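Long-range contacts in O-methyltransferase, putative (Bacillus cereus, PDB 3DUW), which probably transfers the methyl group of S-adenosylmethionine to an oxygen of its substrate, leaving S-adenosylhomocysteine: residues L52-Q57 against F134-I139; V162-N167 against D214-A219. One frame throughout, in Å; residues are numbered along the deposited sequence.

Contact 1: L52-Q57 against F134-I139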
ATOM      1  N   LEU A  52       6.023  -2.966   6.659  1.00  8.14           N
ATOM      2  CA  LEU A  52       6.299  -3.778   5.486  1.00  8.80           C
ATOM      3  C   LEU A  52       6.811  -2.938   4.323  1.00  8.18           C
ATOM      4  O   LEU A  52       7.718  -3.361   3.608  1.00  8.90           O
ATOM      5  CB  LEU A  52       5.045  -4.555   5.078  1.00  8.89           C
ATOM      6  CG  LEU A  52       4.629  -5.649   6.071  1.00  8.61           C
ATOM      7  CD1 LEU A  52       3.262  -6.198   5.695  1.00 10.71           C
ATOM      8  CD2 LEU A  52       5.678  -6.758   6.095  1.00 12.53           C
ATOM      9  N   LEU A  53       6.256  -1.744   4.133  1.00  8.50           N
ATOM     10  CA  LEU A  53       6.708  -0.904   3.033  1.00  7.95           C
ATOM     11  C   LEU A  53       8.159  -0.490   3.262  1.00  8.35           C
ATOM     12  O   LEU A  53       8.948  -0.413   2.319  1.00  9.20           O
ATOM     13  CB  LEU A  53       5.818   0.332   2.892  1.00  8.91           C
ATOM     14  CG  LEU A  53       5.953   1.068   1.554  1.00 10.27           C
ATOM     15  CD1 LEU A  53       5.659   0.114   0.397  1.00 11.89           C
ATOM     16  CD2 LEU A  53       5.001   2.258   1.533  1.00 11.95           C
ATOM     17  N   VAL A  54       8.510  -0.222   4.516  1.00  8.38           N
ATOM     18  CA  VAL A  54       9.880   0.145   4.854  1.00  9.73           C
ATOM     19  C   VAL A  54      10.808  -1.023   4.507  1.00 10.96           C
ATOM     20  O   VAL A  54      11.889  -0.824   3.953  1.00 10.31           O
ATOM     21  CB  VAL A  54      10.004   0.483   6.359  1.00  9.82           C
ATOM     22  CG1 VAL A  54      11.466   0.455   6.794  1.00 10.83           C
ATOM     23  CG2 VAL A  54       9.407   1.860   6.624  1.00  9.73           C
ATOM     24  N   GLN A  55      10.374  -2.243   4.809  1.00  9.48           N
ATOM     25  CA  GLN A  55      11.185  -3.422   4.519  1.00 10.38           C
ATOM     26  C   GLN A  55      11.301  -3.651   3.016  1.00 11.07           C
ATOM     27  O   GLN A  55      12.371  -4.004   2.519  1.00 12.47           O
ATOM     28  CB  GLN A  55      10.584  -4.657   5.198  1.00 11.22           C
ATOM     29  CG  GLN A  55      10.479  -4.517   6.711  1.00 14.23           C
ATOM     30  CD  GLN A  55       9.871  -5.728   7.386  1.00 16.06           C
ATOM     31  OE1 GLN A  55       8.831  -6.232   6.963  1.00 19.10           O
ATOM     32  NE2 GLN A  55      10.509  -6.191   8.453  1.00 18.30           N
ATOM     33  N   ILE A  56      10.208  -3.434   2.291  1.00 10.38           N
ATOM     34  CA  ILE A  56      10.206  -3.622   0.845  1.00 11.77           C
ATOM     35  C   ILE A  56      11.179  -2.656   0.185  1.00 12.39           C
ATOM     36  O   ILE A  56      11.926  -3.033  -0.719  1.00 12.95           O
ATOM     37  CB  ILE A  56       8.793  -3.421   0.264  1.00 10.08           C
ATOM     38  CG1 ILE A  56       7.888  -4.554   0.746  1.00  9.98           C
ATOM     39  CG2 ILE A  56       8.844  -3.389  -1.257  1.00 11.20           C
ATOM     40  CD1 ILE A  56       6.426  -4.345   0.451  1.00 10.02           C
ATOM     41  N   GLN A  57      11.179  -1.409   0.636  1.00 11.97           N
ATOM     42  CA  GLN A  57      12.095  -0.430   0.076  1.00 14.76           C
ATOM     43  C   GLN A  57      13.509  -0.635   0.597  1.00 14.62           C
ATOM     44  O   GLN A  57      14.477  -0.255  -0.060  1.00 16.62           O
ATOM     45  CB  GLN A  57      11.666   0.991   0.425  1.00 14.96           C
ATOM     46  CG  GLN A  57      12.754   1.998   0.082  1.00 17.52           C
ATOM     47  CD  GLN A  57      12.398   3.415   0.428  1.00 19.32           C
ATOM     48  OE1 GLN A  57      11.941   3.701   1.534  1.00 19.91           O
ATOM     49  NE2 GLN A  57      12.622   4.326  -0.516  1.00 16.72           N
ATOM     50  N   PHE A 134      16.669  11.352   3.252  1.00 13.70           N
ATOM     51  CA  PHE A 134      15.749  10.370   3.811  1.00 12.39           C
ATOM     52  C   PHE A 134      15.159   9.522   2.689  1.00 11.43           C
ATOM     53  O   PHE A 134      14.714  10.055   1.668  1.00 12.30           O
ATOM     54  CB  PHE A 134      14.644  11.084   4.585  1.00 12.31           C
ATOM     55  CG  PHE A 134      15.139  11.794   5.811  1.00 12.76           C
ATOM     56  CD1 PHE A 134      15.489  11.076   6.950  1.00 13.63           C
ATOM     57  CD2 PHE A 134      15.294  13.177   5.817  1.00 13.15           C
ATOM     58  CE1 PHE A 134      15.988  11.724   8.079  1.00 13.75           C
ATOM     59  CE2 PHE A 134      15.791  13.837   6.939  1.00 15.40           C
ATOM     60  CZ  PHE A 134      16.139  13.108   8.072  1.00 15.35           C
ATOM     61  N   ASP A 135      15.169   8.205   2.882  1.00 12.02           N
ATOM     62  CA  ASP A 135      14.658   7.267   1.886  1.00 12.65           C
ATOM     63  C   ASP A 135      13.164   6.990   2.029  1.00 11.34           C
ATOM     64  O   ASP A 135      12.537   6.495   1.097  1.00 11.24           O
ATOM     65  CB  ASP A 135      15.387   5.919   1.974  1.00 16.72           C
ATOM     66  CG  ASP A 135      16.862   6.059   2.283  1.00 19.81           C
ATOM     67  OD1 ASP A 135      17.557   6.802   1.563  1.00 22.12           O
ATOM     68  OD2 ASP A 135      17.326   5.412   3.247  1.00 21.14           O
ATOM     69  N   PHE A 136      12.605   7.299   3.195  1.00  9.66           N
ATOM     70  CA  PHE A 136      11.191   7.046   3.462  1.00  9.47           C
ATOM     71  C   PHE A 136      10.693   8.171   4.363  1.00  8.86           C
ATOM     72  O   PHE A 136      11.279   8.439   5.411  1.00  8.70           O
ATOM     73  CB  PHE A 136      11.057   5.683   4.151  1.00  9.49           C
ATOM     74  CG  PHE A 136       9.651   5.168   4.241  1.00  9.09           C
ATOM     75  CD1 PHE A 136       8.752   5.702   5.160  1.00  9.18           C
ATOM     76  CD2 PHE A 136       9.231   4.127   3.423  1.00  8.63           C
ATOM     77  CE1 PHE A 136       7.454   5.201   5.263  1.00  9.94           C
ATOM     78  CE2 PHE A 136       7.937   3.621   3.519  1.00  9.99           C
ATOM     79  CZ  PHE A 136       7.048   4.160   4.442  1.00 10.74           C
ATOM     80  N   ILE A 137       9.612   8.829   3.955  1.00  8.65           N
ATOM     81  CA  ILE A 137       9.066   9.948   4.715  1.00  8.27           C
ATOM     82  C   ILE A 137       7.573   9.760   4.981  1.00  7.90           C
ATOM     83  O   ILE A 137       6.785   9.560   4.049  1.00  7.95           O
ATOM     84  CB  ILE A 137       9.301  11.272   3.950  1.00  8.35           C
ATOM     85  CG1 ILE A 137      10.797  11.419   3.640  1.00  9.86           C
ATOM     86  CG2 ILE A 137       8.801  12.454   4.764  1.00  9.47           C
ATOM     87  CD1 ILE A 137      11.138  12.600   2.765  1.00 11.77           C
ATOM     88  N   PHE A 138       7.195   9.818   6.255  1.00  6.85           N
ATOM     89  CA  PHE A 138       5.805   9.647   6.667  1.00  6.93           C
ATOM     90  C   PHE A 138       5.286  10.979   7.189  1.00  6.46           C
ATOM     91  O   PHE A 138       5.766  11.483   8.205  1.00  7.54           O
ATOM     92  CB  PHE A 138       5.713   8.567   7.756  1.00  6.89           C
ATOM     93  CG  PHE A 138       4.307   8.268   8.217  1.00  6.45           C
ATOM     94  CD1 PHE A 138       3.272   8.119   7.299  1.00  6.59           C
ATOM     95  CD2 PHE A 138       4.026   8.105   9.570  1.00  7.14           C
ATOM     96  CE1 PHE A 138       1.974   7.811   7.725  1.00  6.65           C
ATOM     97  CE2 PHE A 138       2.736   7.797  10.002  1.00  6.45           C
ATOM     98  CZ  PHE A 138       1.709   7.650   9.077  1.00  6.96           C
ATOM     99  N   ILE A 139       4.326  11.553   6.473  1.00  7.00           N
ATOM    100  CA  ILE A 139       3.738  12.834   6.848  1.00  7.15           C
ATOM    101  C   ILE A 139       2.430  12.554   7.574  1.00  7.78           C
ATOM    102  O   ILE A 139       1.441  12.138   6.962  1.00  6.86           O
ATOM    103  CB  ILE A 139       3.491  13.703   5.601  1.00  7.83           C
ATOM    104  CG1 ILE A 139       4.799  13.854   4.819  1.00  8.04           C
ATOM    105  CG2 ILE A 139       2.961  15.064   6.016  1.00  7.59           C
ATOM    106  CD1 ILE A 139       4.673  14.640   3.528  1.00  8.86           C
TER
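The ring of Phe136 has Val54 on one face and Leu53 and Gln57 at its rim. Val54 CG2 stands almost over the middle of the ring, 3.8 Å from the Phe136 centroid and 7° off the normal, a CH-pi contact. With CG1 anti to the backbone N, the other methyl, CG2, is the one left to point at the face, and the beta-branched valine is short enough to set a methyl flat on the ring. Leu53 comes in the plane of the ring, its CG 3.8 Å from Phe136 CE2, and crosses the ring at about a right angle. Gln57 OE1 lies near the same plane, 3.3 Å from Phe136 CD2, where an aromatic edge is mildly positive.

The Gln57 chain is extended, CG anti to the backbone N, and this length carries its amide past the ring to the backbone. Gln57 NE2 donates to Asp135 O at 2.7 Å, a bent bond (N-H...O 137°) that arrives above the carbonyl plane. Glutamine thus suits the helix end: long enough to reach and able to donate. Asp135 turns its carboxylate elsewhere, to a salt bridge with Arg158.

Leu53 also packs on Leu53 of the second subunit. Segment 52-57 of helix 44-57 runs at 159° to strand 136-139, nearly antiparallel, in the helix-on-sheet layering of the Rossmann-like methyltransferase fold.

Contact 2: V162-N167 against D214-A219; sequences VIIGDN and DGFIMA
Strands 162-166 and 214-219 pair antiparallel in the sheet of the Rossmann-like methyltransferase fold, where the strand 214-221 is the reversed one characteristic of class I enzymes. Ile163 with Ala219 and Gly165 with Ile217 are hydrogen-bonded pairs, the straightest bond running from Ile163 N to Ala219 O at 171°. Ile164 with Met218 is a non-hydrogen-bonded pair between them.

On the face carrying Ile163, Ala219 and Ile217, the small Ala219 leaves room for branched Ile163, with Ile163 CB 4.3 Å from Ala219 CB. Gly165 offers no side chain opposite Ile217, whose outer end leads away from this strand, to Phe190, Tyr191 and Ile194 of helix 182-196.

The other face is built from Ile164, Met218 and Phe216. Ile164 and selenomethionine Met218 lie side by side, pointing the same way. Ile164 turns at chi2 (-67°) and brings CD1 against Met218 CG at 3.6 Å, while the end of Met218, bent at chi3, leads away from strand 162-166, and the residue packs on Phe49 of the second subunit. Ile164 CD1 also sits 4.3 Å from Phe216 CD2, so one methyl fills the notch between two larger neighbours. Helix 44-57 lies over this face, with Leu53 on Ile164 and Met218 and the ring of Phe49 against Phe216.

Gly215 has backbone angles (phi 167°) that would jam a CB against the preceding carbonyl, so glycine suits it. Nearby, a water donates to Asp166 OD1. Past Gly215, Asn167 ND2 gives a straight 2.9 Å bond to Asp214 OD2 and reaches OD2 from above the carboxylate plane, while Asp214 OD1 accepts from the backbone N of Val169 and of Arg170.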
ATOM      1  N   VAL A 162      10.390   7.260  -0.841  1.00  9.72           N
ATOM      2  CA  VAL A 162       8.965   6.978  -0.742  1.00  9.63           C
ATOM      3  C   VAL A 162       8.357   7.962   0.252  1.00  8.65           C
ATOM      4  O   VAL A 162       8.924   8.203   1.319  1.00  8.75           O
ATOM      5  CB  VAL A 162       8.710   5.544  -0.230  1.00 10.40           C
ATOM      6  CG1 VAL A 162       7.219   5.339   0.045  1.00 10.56           C
ATOM      7  CG2 VAL A 162       9.202   4.534  -1.251  1.00 13.19           C
ATOM      8  N   ILE A 163       7.221   8.546  -0.112  1.00  8.23           N
ATOM      9  CA  ILE A 163       6.525   9.481   0.761  1.00  8.86           C
ATOM     10  C   ILE A 163       5.110   8.968   0.986  1.00  7.92           C
ATOM     11  O   ILE A 163       4.385   8.688   0.028  1.00  9.26           O
ATOM     12  CB  ILE A 163       6.429  10.893   0.134  1.00  8.51           C
ATOM     13  CG1 ILE A 163       7.831  11.462  -0.104  1.00  9.00           C
ATOM     14  CG2 ILE A 163       5.629  11.817   1.050  1.00 10.58           C
ATOM     15  CD1 ILE A 163       7.847  12.756  -0.904  1.00 10.41           C
ATOM     16  N   ILE A 164       4.728   8.816   2.249  1.00  7.80           N
ATOM     17  CA  ILE A 164       3.382   8.377   2.587  1.00  7.38           C
ATOM     18  C   ILE A 164       2.721   9.524   3.330  1.00  6.79           C
ATOM     19  O   ILE A 164       3.286  10.043   4.297  1.00  7.22           O
ATOM     20  CB  ILE A 164       3.379   7.156   3.531  1.00  6.97           C
ATOM     21  CG1 ILE A 164       3.946   5.927   2.815  1.00  7.58           C
ATOM     22  CG2 ILE A 164       1.956   6.886   4.021  1.00  7.28           C
ATOM     23  CD1 ILE A 164       3.082   5.422   1.676  1.00 11.20           C
ATOM     24  N   GLY A 165       1.546   9.935   2.859  1.00  6.21           N
ATOM     25  CA  GLY A 165       0.799  10.994   3.515  1.00  6.33           C
ATOM     26  C   GLY A 165      -0.478  10.369   4.045  1.00  7.18           C
ATOM     27  O   GLY A 165      -1.300   9.892   3.266  1.00  7.25           O
ATOM     28  N   ASP A 166      -0.648  10.358   5.361  1.00  5.82           N
ATOM     29  CA  ASP A 166      -1.827   9.761   5.977  1.00  6.57           C
ATOM     30  C   ASP A 166      -2.983  10.748   6.099  1.00  6.66           C
ATOM     31  O   ASP A 166      -2.788  11.970   6.040  1.00  7.71           O
ATOM     32  CB  ASP A 166      -1.450   9.241   7.372  1.00  6.60           C
ATOM     33  CG  ASP A 166      -2.489   8.293   7.964  1.00  6.51           C
ATOM     34  OD1 ASP A 166      -3.198   7.613   7.191  1.00  7.14           O
ATOM     35  OD2 ASP A 166      -2.568   8.206   9.213  1.00  7.50           O
ATOM     36  N   ASN A 167      -4.186  10.199   6.250  1.00  6.85           N
ATOM     37  CA  ASN A 167      -5.398  10.981   6.459  1.00  7.18           C
ATOM     38  C   ASN A 167      -5.675  12.009   5.369  1.00  6.74           C
ATOM     39  O   ASN A 167      -5.928  13.184   5.657  1.00  7.50           O
ATOM     40  CB  ASN A 167      -5.309  11.668   7.825  1.00  8.22           C
ATOM     41  CG  ASN A 167      -4.859  10.715   8.920  1.00  8.80           C
ATOM     42  OD1 ASN A 167      -3.801  10.900   9.526  1.00  8.79           O
ATOM     43  ND2 ASN A 167      -5.656   9.682   9.170  1.00  9.47           N
ATOM     44  N   ASP A 214     -11.132   6.924   5.555  1.00  8.42           N
ATOM     45  CA  ASP A 214     -10.055   7.874   5.296  1.00  7.42           C
ATOM     46  C   ASP A 214      -9.225   7.367   4.116  1.00  6.77           C
ATOM     47  O   ASP A 214      -9.769   6.796   3.175  1.00  7.74           O
ATOM     48  CB  ASP A 214      -9.183   8.019   6.554  1.00  7.75           C
ATOM     49  CG  ASP A 214      -8.569   9.403   6.698  1.00  7.20           C
ATOM     50  OD1 ASP A 214      -8.407  10.113   5.677  1.00  7.25           O
ATOM     51  OD2 ASP A 214      -8.230   9.771   7.845  1.00  7.72           O
ATOM     52  N   GLY A 215      -7.915   7.568   4.161  1.00  7.04           N
ATOM     53  CA  GLY A 215      -7.085   7.118   3.060  1.00  7.31           C
ATOM     54  C   GLY A 215      -5.684   7.689   3.124  1.00  6.31           C
ATOM     55  O   GLY A 215      -5.382   8.534   3.963  1.00  6.97           O
ATOM     56  N   PHE A 216      -4.829   7.232   2.217  1.00  6.42           N
ATOM     57  CA  PHE A 216      -3.452   7.691   2.189  1.00  6.57           C
ATOM     58  C   PHE A 216      -2.901   7.864   0.786  1.00  6.71           C
ATOM     59  O   PHE A 216      -3.380   7.256  -0.179  1.00  5.88           O
ATOM     60  CB  PHE A 216      -2.541   6.716   2.947  1.00  6.98           C
ATOM     61  CG  PHE A 216      -2.375   5.382   2.264  1.00  6.78           C
ATOM     62  CD1 PHE A 216      -3.371   4.409   2.341  1.00  7.32           C
ATOM     63  CD2 PHE A 216      -1.223   5.102   1.533  1.00  6.73           C
ATOM     64  CE1 PHE A 216      -3.222   3.177   1.697  1.00  7.41           C
ATOM     65  CE2 PHE A 216      -1.064   3.876   0.888  1.00  8.59           C
ATOM     66  CZ  PHE A 216      -2.066   2.912   0.972  1.00  8.37           C
ATOM     67  N   ILE A 217      -1.891   8.718   0.694  1.00  6.50           N
ATOM     68  CA  ILE A 217      -1.190   8.967  -0.549  1.00  6.79           C
ATOM     69  C   ILE A 217       0.154   8.246  -0.458  1.00  6.73           C
ATOM     70  O   ILE A 217       0.786   8.212   0.602  1.00  6.66           O
ATOM     71  CB  ILE A 217      -0.929  10.482  -0.757  1.00  6.80           C
ATOM     72  CG1 ILE A 217      -2.149  11.137  -1.409  1.00  7.36           C
ATOM     73  CG2 ILE A 217       0.332  10.696  -1.599  1.00  7.91           C
ATOM     74  CD1 ILE A 217      -2.124  12.657  -1.379  1.00  8.58           C
HETATM   75  N   MSE A 218       0.556   7.626  -1.558  1.00  6.98           N
HETATM   76  CA  MSE A 218       1.853   6.969  -1.636  1.00  6.92           C
HETATM   77  C   MSE A 218       2.494   7.577  -2.869  1.00  7.69           C
HETATM   78  O   MSE A 218       1.952   7.490  -3.974  1.00  7.69           O
HETATM   79  CB  MSE A 218       1.734   5.448  -1.786  1.00  7.59           C
HETATM   80  CG  MSE A 218       3.097   4.759  -1.854  1.00  7.76           C
HETATM   81 SE   MSE A 218       3.033   2.835  -1.694  1.00  9.79          SE
HETATM   82  CE  MSE A 218       2.692   2.409  -3.546  1.00 10.64           C
ATOM     83  N   ALA A 219       3.638   8.220  -2.666  1.00  8.12           N
ATOM     84  CA  ALA A 219       4.357   8.879  -3.741  1.00  8.39           C
ATOM     85  C   ALA A 219       5.801   8.424  -3.796  1.00  8.58           C
ATOM     86  O   ALA A 219       6.379   8.019  -2.787  1.00  9.28           O
ATOM     87  CB  ALA A 219       4.302  10.388  -3.543  1.00  9.00           C
TER
HETATM   88  O   HOH W   1      -5.907   7.178   6.982  1.00  7.87           O

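In the fold
The two contacts, their centres about 11 Å apart, follow one another in the chain: contact 1 closes before contact 2 opens. They share the mixed sheet, in which strand 136-139 lies beside 162-166 and 214-221 follows, so the parallel pairing, probably through Ile137 N to Val162 O and Ile164 N to Ile137 O, joins them directly. Helix 44-57 packs over strands 136-139 and 162-166 and touches Met218 of 214-221, and both contacts reach the second subunit. Contact 1 includes Phe138, which touches the bound S-adenosylhomocysteine, and the side chain of Asp166 is about 6 Å from it, which is consistent with one stretch of sheet and helix lying between the cofactor pocket and the second subunit.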